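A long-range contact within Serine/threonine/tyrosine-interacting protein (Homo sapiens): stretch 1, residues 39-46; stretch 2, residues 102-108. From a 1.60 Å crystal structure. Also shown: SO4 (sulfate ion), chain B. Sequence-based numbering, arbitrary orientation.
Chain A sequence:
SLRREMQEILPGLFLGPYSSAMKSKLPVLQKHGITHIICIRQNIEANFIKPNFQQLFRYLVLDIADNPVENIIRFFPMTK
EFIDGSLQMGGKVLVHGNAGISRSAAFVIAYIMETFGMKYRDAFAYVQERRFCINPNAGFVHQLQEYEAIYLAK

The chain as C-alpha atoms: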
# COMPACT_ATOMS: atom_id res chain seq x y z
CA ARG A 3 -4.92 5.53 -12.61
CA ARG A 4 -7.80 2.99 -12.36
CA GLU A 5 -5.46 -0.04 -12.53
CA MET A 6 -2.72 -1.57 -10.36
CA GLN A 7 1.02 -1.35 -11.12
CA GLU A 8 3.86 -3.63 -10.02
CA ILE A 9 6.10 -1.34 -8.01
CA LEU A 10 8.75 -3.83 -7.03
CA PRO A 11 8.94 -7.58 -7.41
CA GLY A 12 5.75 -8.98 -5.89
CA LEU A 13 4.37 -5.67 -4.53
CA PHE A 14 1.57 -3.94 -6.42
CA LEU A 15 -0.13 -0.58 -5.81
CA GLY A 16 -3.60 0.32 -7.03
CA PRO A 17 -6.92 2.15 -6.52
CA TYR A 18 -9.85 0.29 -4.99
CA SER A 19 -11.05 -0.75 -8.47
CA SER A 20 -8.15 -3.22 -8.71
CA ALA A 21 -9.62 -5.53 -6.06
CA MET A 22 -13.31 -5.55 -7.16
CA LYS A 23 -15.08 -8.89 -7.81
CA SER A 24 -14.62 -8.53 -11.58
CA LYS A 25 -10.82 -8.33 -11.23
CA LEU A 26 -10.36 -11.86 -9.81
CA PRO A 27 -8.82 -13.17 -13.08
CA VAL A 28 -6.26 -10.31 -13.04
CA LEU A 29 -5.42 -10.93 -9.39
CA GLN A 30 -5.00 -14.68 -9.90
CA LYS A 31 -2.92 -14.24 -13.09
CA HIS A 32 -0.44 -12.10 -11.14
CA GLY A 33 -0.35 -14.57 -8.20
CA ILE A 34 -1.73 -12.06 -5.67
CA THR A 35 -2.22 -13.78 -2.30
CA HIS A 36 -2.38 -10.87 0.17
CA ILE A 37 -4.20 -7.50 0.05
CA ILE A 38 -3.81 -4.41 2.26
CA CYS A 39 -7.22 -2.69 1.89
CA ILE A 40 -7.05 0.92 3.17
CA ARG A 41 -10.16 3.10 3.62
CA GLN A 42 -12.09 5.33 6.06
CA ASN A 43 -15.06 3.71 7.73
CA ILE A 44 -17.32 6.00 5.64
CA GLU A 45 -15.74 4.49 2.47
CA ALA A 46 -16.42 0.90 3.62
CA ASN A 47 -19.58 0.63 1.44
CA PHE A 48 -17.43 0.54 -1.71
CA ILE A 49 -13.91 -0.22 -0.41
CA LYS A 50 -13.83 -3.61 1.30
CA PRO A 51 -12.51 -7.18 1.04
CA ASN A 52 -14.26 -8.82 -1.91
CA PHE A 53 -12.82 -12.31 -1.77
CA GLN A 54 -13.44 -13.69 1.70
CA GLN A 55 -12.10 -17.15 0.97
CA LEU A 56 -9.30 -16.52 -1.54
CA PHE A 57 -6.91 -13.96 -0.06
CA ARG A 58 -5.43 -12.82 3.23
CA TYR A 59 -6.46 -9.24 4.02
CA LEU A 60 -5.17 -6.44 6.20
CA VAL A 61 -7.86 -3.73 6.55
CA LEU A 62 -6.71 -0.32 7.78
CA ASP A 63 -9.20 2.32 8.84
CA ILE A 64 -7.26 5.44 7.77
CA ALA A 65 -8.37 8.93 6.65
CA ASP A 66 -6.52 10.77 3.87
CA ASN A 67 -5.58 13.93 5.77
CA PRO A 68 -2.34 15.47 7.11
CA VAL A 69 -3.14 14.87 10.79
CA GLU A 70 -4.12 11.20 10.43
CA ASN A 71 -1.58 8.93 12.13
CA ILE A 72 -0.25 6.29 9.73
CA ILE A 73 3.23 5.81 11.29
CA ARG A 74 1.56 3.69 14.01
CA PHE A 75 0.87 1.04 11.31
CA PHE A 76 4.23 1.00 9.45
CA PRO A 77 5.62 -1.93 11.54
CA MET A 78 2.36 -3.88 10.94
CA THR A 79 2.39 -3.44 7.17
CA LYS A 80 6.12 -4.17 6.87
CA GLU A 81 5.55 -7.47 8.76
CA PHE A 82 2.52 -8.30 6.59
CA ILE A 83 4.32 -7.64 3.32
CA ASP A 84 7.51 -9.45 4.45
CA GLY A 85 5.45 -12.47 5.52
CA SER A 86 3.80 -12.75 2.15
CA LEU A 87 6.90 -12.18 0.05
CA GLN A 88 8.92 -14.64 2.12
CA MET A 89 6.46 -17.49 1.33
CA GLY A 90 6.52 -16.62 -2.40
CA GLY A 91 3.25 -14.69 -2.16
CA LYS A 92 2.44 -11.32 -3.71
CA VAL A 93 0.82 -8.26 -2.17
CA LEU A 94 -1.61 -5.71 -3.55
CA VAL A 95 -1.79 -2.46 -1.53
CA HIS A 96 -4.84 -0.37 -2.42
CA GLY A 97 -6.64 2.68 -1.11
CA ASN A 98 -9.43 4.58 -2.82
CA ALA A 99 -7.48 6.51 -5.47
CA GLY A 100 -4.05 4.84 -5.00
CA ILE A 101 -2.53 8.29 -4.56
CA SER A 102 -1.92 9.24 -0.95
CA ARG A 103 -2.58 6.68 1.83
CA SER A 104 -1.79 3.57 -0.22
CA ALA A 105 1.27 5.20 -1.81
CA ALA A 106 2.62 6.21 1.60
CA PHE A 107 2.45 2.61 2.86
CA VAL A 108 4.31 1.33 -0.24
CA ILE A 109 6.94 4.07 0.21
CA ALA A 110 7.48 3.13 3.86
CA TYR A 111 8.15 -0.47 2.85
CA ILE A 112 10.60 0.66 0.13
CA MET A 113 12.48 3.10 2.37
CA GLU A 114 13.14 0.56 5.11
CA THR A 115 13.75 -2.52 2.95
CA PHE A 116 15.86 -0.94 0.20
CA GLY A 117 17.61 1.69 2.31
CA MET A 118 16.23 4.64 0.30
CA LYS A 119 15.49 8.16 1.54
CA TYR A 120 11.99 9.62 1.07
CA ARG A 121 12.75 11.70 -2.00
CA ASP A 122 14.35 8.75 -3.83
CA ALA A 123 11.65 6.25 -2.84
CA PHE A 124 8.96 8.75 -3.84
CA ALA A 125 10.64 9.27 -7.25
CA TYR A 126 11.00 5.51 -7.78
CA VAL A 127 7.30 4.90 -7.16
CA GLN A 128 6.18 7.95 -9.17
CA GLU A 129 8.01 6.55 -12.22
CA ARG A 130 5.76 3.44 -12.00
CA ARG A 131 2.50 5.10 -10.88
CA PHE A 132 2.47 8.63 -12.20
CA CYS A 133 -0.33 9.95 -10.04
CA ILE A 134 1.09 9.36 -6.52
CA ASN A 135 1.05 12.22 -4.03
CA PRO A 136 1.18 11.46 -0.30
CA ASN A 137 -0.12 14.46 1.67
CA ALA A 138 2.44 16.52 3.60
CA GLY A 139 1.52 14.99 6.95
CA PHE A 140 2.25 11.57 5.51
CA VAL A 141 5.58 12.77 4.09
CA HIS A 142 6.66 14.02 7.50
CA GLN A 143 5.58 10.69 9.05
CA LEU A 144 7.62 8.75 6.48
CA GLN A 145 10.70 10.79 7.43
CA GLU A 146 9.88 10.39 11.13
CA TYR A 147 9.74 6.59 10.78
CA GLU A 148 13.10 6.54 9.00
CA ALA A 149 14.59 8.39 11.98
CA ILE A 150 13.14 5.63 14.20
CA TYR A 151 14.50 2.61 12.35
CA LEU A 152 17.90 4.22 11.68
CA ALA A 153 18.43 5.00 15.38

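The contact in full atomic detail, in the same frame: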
# COMPACT_ATOMS: atom_id res chain seq x y z
N CYS A 39 -6.04 -3.45 2.36
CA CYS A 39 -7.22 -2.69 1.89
C CYS A 39 -7.40 -1.48 2.82
O CYS A 39 -7.76 -1.66 4.00
CB CYS A 39 -8.43 -3.64 1.94
SG CYS A 39 -10.07 -2.84 1.81
N ILE A 40 -7.10 -0.27 2.33
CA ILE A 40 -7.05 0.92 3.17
C ILE A 40 -8.24 1.82 2.82
O ILE A 40 -8.46 2.12 1.65
CB ILE A 40 -5.77 1.76 2.94
CG1 ILE A 40 -4.52 0.96 3.31
CG2 ILE A 40 -5.85 3.10 3.72
CD1 ILE A 40 -3.27 1.39 2.50
N ARG A 41 -8.99 2.25 3.83
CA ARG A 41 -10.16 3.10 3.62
C ARG A 41 -10.62 3.70 4.95
O ARG A 41 -10.24 3.19 6.01
CB ARG A 41 -11.29 2.28 2.97
CG ARG A 41 -12.15 1.40 3.90
CD ARG A 41 -11.42 0.37 4.75
NE ARG A 41 -12.37 -0.32 5.61
CZ ARG A 41 -12.76 0.10 6.81
NH1 ARG A 41 -13.67 -0.60 7.48
NH2 ARG A 41 -12.25 1.20 7.35
N GLN A 42 -11.38 4.79 4.89
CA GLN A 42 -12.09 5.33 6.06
C GLN A 42 -13.32 4.48 6.27
O GLN A 42 -13.84 3.90 5.33
CB GLN A 42 -12.63 6.74 5.80
CG GLN A 42 -11.66 7.83 5.47
CD GLN A 42 -12.38 9.17 5.39
OE1 GLN A 42 -12.65 9.67 4.30
NE2 GLN A 42 -12.72 9.74 6.54
N ASN A 43 -13.86 4.48 7.49
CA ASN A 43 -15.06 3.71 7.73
C ASN A 43 -16.22 4.16 6.81
O ASN A 43 -16.99 3.32 6.34
CB ASN A 43 -15.46 3.76 9.20
CG ASN A 43 -14.47 3.04 10.09
OD1 ASN A 43 -13.90 2.01 9.70
ND2 ASN A 43 -14.25 3.58 11.30
N ILE A 44 -16.28 5.46 6.52
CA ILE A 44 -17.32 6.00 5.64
C ILE A 44 -17.20 5.54 4.18
O ILE A 44 -18.19 5.58 3.45
CB ILE A 44 -17.45 7.57 5.65
CG1 ILE A 44 -16.14 8.24 5.24
CG2 ILE A 44 -17.95 8.06 7.01
CD1 ILE A 44 -16.28 9.72 4.98
N GLU A 45 -15.99 5.11 3.78
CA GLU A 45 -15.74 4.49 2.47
C GLU A 45 -16.00 2.98 2.42
O GLU A 45 -15.87 2.38 1.35
CB GLU A 45 -14.29 4.75 2.02
CG GLU A 45 -13.96 6.21 1.69
CD GLU A 45 -12.45 6.45 1.50
OE1 GLU A 45 -11.68 5.92 2.30
OE2 GLU A 45 -12.04 7.22 0.58
N ALA A 46 -16.33 2.36 3.55
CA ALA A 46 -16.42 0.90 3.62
C ALA A 46 -17.60 0.28 2.83
O ALA A 46 -17.62 -0.93 2.59
CB ALA A 46 -16.38 0.41 5.09
N SER A 102 -2.46 8.66 -2.16
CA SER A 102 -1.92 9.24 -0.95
C SER A 102 -1.68 8.25 0.18
O SER A 102 -0.53 8.02 0.52
CB SER A 102 -2.80 10.38 -0.45
OG SER A 102 -2.21 10.93 0.72
N ARG A 103 -2.73 7.70 0.78
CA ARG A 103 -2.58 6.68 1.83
C ARG A 103 -1.83 5.41 1.36
O ARG A 103 -0.80 4.97 1.95
CB ARG A 103 -3.96 6.28 2.39
CG ARG A 103 -4.75 7.45 3.05
CD ARG A 103 -6.22 7.14 3.31
NE ARG A 103 -6.98 7.10 2.06
CZ ARG A 103 -8.29 6.88 1.98
NH1 ARG A 103 -9.03 6.73 3.08
NH2 ARG A 103 -8.88 6.86 0.79
N SER A 104 -2.36 4.80 0.31
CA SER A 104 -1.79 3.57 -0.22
C SER A 104 -0.33 3.78 -0.67
O SER A 104 0.56 2.97 -0.32
CB SER A 104 -2.66 3.04 -1.35
OG SER A 104 -2.88 4.06 -2.29
N ALA A 105 -0.08 4.89 -1.37
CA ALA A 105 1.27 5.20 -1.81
C ALA A 105 2.20 5.36 -0.62
O ALA A 105 3.32 4.86 -0.66
CB ALA A 105 1.31 6.47 -2.66
N ALA A 106 1.75 6.03 0.44
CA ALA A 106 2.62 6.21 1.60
C ALA A 106 3.05 4.87 2.22
O ALA A 106 4.21 4.69 2.60
CB ALA A 106 1.97 7.11 2.66
N PHE A 107 2.12 3.92 2.33
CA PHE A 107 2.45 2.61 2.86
C PHE A 107 3.45 1.84 1.98
O PHE A 107 4.33 1.15 2.50
CB PHE A 107 1.16 1.80 3.15
CG PHE A 107 0.55 2.13 4.47
CD1 PHE A 107 1.07 1.58 5.64
CD2 PHE A 107 -0.48 3.09 4.56
CE1 PHE A 107 0.53 1.93 6.88
CE2 PHE A 107 -1.01 3.44 5.79
CZ PHE A 107 -0.51 2.86 6.96
N VAL A 108 3.37 2.03 0.66
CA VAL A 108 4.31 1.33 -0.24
C VAL A 108 5.69 1.98 -0.12
O VAL A 108 6.74 1.30 -0.13
CB VAL A 108 3.78 1.30 -1.70
CG1 VAL A 108 4.90 0.98 -2.68
CG2 VAL A 108 2.61 0.28 -1.83
S SO4 B . -5.62 6.94 -1.34
O1 SO4 B . -5.26 7.78 -2.47
O2 SO4 B . -5.41 7.75 -0.14
O3 SO4 B . -7.04 6.58 -1.36
O4 SO4 B . -4.82 5.71 -1.30

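The strongest link between the two stretches is the salt bridge between Glu-45 and Arg-103. Arg-103 NH1 donates to Glu-45 OE1 at 2.9 Å, and Arg-103 NH2 donates to Glu-45 OE2 at 3.2 Å; a weak third bond runs from Arg-103 NH2 to Glu-45 OE1 at 3.3 Å. The carboxylate thus meets the two terminal nitrogens of the guanidinium, and OE1 lies at the edge of that group, near its plane, where the N-H bonds point. Charge and hydrogen-bond direction act together, and both side chains are buried, so each charge finds its counterpart away from bulk water.

Glu-45 is well placed for this role by its own stretch. After strand 39-41 the chain turns into a 3-10 segment, with Glu-45 N bonded to Gln-42 O at 2.9 Å. The side chain of Glu-45 folds back so that its OE1 accepts from Gln-42 N at 2.8 Å, in nearly straight geometry. The same oxygen therefore ties up the turn and receives the arginine.

Arg-103 also faces a sulfate ion, probably from the crystallisation liquor. Arg-103 NE reaches sulfate O2 at 2.8 Å and Arg-103 NH2 reaches sulfate O3 at 2.8 Å, while Arg-103 N also donates to O2, at 2.8 Å. The planar guanidinium carries five N-H bonds that point outward in its plane, which lets arginine serve carboxylate and sulfate at once. Ser-102 N gives a bond to sulfate O1 at 3.0 Å. Ser-104 adds two to O4, from its backbone N at 3.1 Å and from its OG at 2.7 Å; its short side chain lets the hydroxyl bind the anion close to the helix backbone.

Farther from the charges, the contact becomes apolar. The strand and helix 103-108 run at 134° to one another, their axes approaching to 9.5 Å, and Ile-40 lies nearest Ser-104, with 6.8 Å between their CA atoms. The CA-to-CB bond of Ile-40 points toward the helix, and its branched side chain touches residues one helical turn apart: CG2 lies 3.9 Å from Arg-103 CB, whereas CD1 comes 3.8 Å from Ser-104 CA and 3.9 Å from Phe-107 CD2. Arg-103 and Phe-107 are four residues apart, joined by the bond from Phe-107 N to Arg-103 O at 3.1 Å, so both can present their side chains toward the strand. Arg-103 thus has a double character, its aliphatic base packing on isoleucine while its guanidinium serves the anions.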